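Local atomic coordinates of PTS system, IIabc component (Clostridium difficile, PDB entry 3IPJ), a protein that probably takes part in phosphotransferase-type sugar uptake, perhaps of trehalose, the crystallised piece being the EIIB domain thought to relay a phosphoryl group through a cysteine. Residues Thr26-Ala29 with Thr30-Arg33. Residues are numbered along the deposited sequence; the frame is centred on the assembly and turned at random.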
loop_
_atom_site.group_PDB
_atom_site.type_symbol
_atom_site.label_atom_id
_atom_site.label_comp_id
_atom_site.label_asym_id
_atom_site.label_seq_id
_atom_site.Cartn_x
_atom_site.Cartn_y
_atom_site.Cartn_z
ATOM N N THR A 26 -4.525 -2.887 3.897
ATOM C CA THR A 26 -5.880 -2.351 3.666
ATOM C C THR A 26 -5.730 -0.876 3.330
ATOM O O THR A 26 -4.618 -0.414 3.008
ATOM C CB THR A 26 -6.800 -2.522 4.871
ATOM O OG1 THR A 26 -8.162 -2.274 4.454
ATOM C CG2 THR A 26 -6.322 -1.614 6.073
ATOM N N HIS A 27 -6.815 -0.127 3.432
ATOM C CA HIS A 27 -6.744 1.280 3.116
ATOM C C HIS A 27 -7.837 2.050 3.806
ATOM O O HIS A 27 -8.783 1.458 4.276
ATOM C CB HIS A 27 -6.769 1.515 1.559
ATOM C CG HIS A 27 -8.142 1.409 0.952
ATOM N ND1 HIS A 27 -8.665 0.224 0.462
ATOM C CD2 HIS A 27 -9.109 2.337 0.806
ATOM C CE1 HIS A 27 -9.886 0.434 0.020
ATOM N NE2 HIS A 27 -10.182 1.706 0.226
ATOM N N CYS A 28 -7.707 3.364 3.918
ATOM C CA CYS A 28 -8.858 4.189 4.332
ATOM C C CYS A 28 -9.153 5.118 3.138
ATOM O O CYS A 28 -8.821 4.805 1.977
ATOM C CB CYS A 28 -8.620 4.980 5.646
ATOM S SG CYS A 28 -7.221 6.185 5.557
ATOM N N ALA A 29 -9.762 6.275 3.410
ATOM C CA ALA A 29 -10.191 7.133 2.323
ATOM C C ALA A 29 -9.002 7.749 1.669
ATOM O O ALA A 29 -9.108 8.151 0.510
ATOM C CB ALA A 29 -11.196 8.226 2.844
ATOM N N THR A 30 -7.879 7.882 2.399
ATOM C CA THR A 30 -6.751 8.641 1.820
ATOM C C THR A 30 -5.446 7.879 1.948
ATOM O O THR A 30 -4.467 8.265 1.303
ATOM C CB THR A 30 -6.616 10.019 2.473
ATOM O OG1 THR A 30 -6.471 9.825 3.893
ATOM C CG2 THR A 30 -7.904 10.779 2.241
ATOM N N ARG A 31 -5.400 6.827 2.789
ATOM C CA ARG A 31 -4.124 6.142 3.010
ATOM C C ARG A 31 -4.132 4.630 2.698
ATOM O O ARG A 31 -5.074 3.904 2.996
ATOM C CB ARG A 31 -3.601 6.383 4.455
ATOM C CG ARG A 31 -3.725 7.782 4.930
ATOM C CD ARG A 31 -3.236 7.861 6.360
ATOM N NE ARG A 31 -3.178 9.277 6.779
ATOM C CZ ARG A 31 -2.611 9.701 7.928
ATOM N NH1 ARG A 31 -2.063 8.817 8.784
ATOM N NH2 ARG A 31 -2.615 11.000 8.237
ATOM N N LEU A 32 -3.059 4.169 2.095
ATOM C CA LEU A 32 -2.729 2.743 1.969
ATOM C C LEU A 32 -2.055 2.363 3.302
ATOM O O LEU A 32 -1.063 2.961 3.696
ATOM C CB LEU A 32 -1.795 2.607 0.740
ATOM C CG LEU A 32 -1.625 1.194 0.232
ATOM C CD1 LEU A 32 -2.960 0.633 -0.375
ATOM C CD2 LEU A 32 -0.463 1.160 -0.793
ATOM N N ARG A 33 -2.605 1.375 3.995
ATOM C CA ARG A 33 -2.133 1.037 5.309
ATOM C C ARG A 33 -1.537 -0.368 5.282
ATOM O O ARG A 33 -2.250 -1.347 5.092
ATOM C CB ARG A 33 -3.288 1.168 6.283
ATOM C CG ARG A 33 -3.647 2.608 6.604
ATOM C CD ARG A 33 -5.063 2.649 7.180
ATOM N NE ARG A 33 -5.451 4.013 7.536
ATOM C CZ ARG A 33 -5.226 4.563 8.729
ATOM N NH1 ARG A 33 -4.629 3.820 9.684
ATOM N NH2 ARG A 33 -5.600 5.841 8.981
#
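The sulfur of C28 lies between its own backbone N and carbonyl carbon (chi1 61°), turned back over the hairpin loop, while R33, on the face that carries T26, extends its chain (chi2 161°, chi3 179°) toward the loop, where NE meets the sulfur. R33 NE donates to C28 SG across 3.4 Å in a nearly straight bond, and the sulfur sits at the edge of the guanidinium, in its plane. Two backbone amides of the returning chain also point at this sulfur, both weakly: T30 N to C28 SG at 3.6 Å and R31 N to C28 SG at 3.4 Å, the latter clearly bent. Three N-H groups thus converge on one sulfur. R31 lays its CB and CG against the same SG before its guanidinium turns away to Q64 on strand 62-66.

Away from the tip the strands are joined by main-chain bonds. C28 N reaches R31 O at 2.8 Å and closes the turn; further along, T26 and R33 form an antiparallel hydrogen-bonded pair, T26 N to R33 O at 3.0 Å and R33 N to T26 O at 2.9 Å. Side by side on one face, T26 CG2 rests 4.1 Å from R33 CB. On the other face lie H27 and L32, a non-hydrogen-bonded pair whose side chains touch helix 71-79, H27 on V72 and N73, L32 on V75 and Y76.

This is the tip of the hairpin formed by strands 22-27 and 31-36 of the EIIB domain, where C28 is the predicted phosphocysteine; backbone amides and an arginine gathered round its sulfur are consistent with a phosphate-accepting loop.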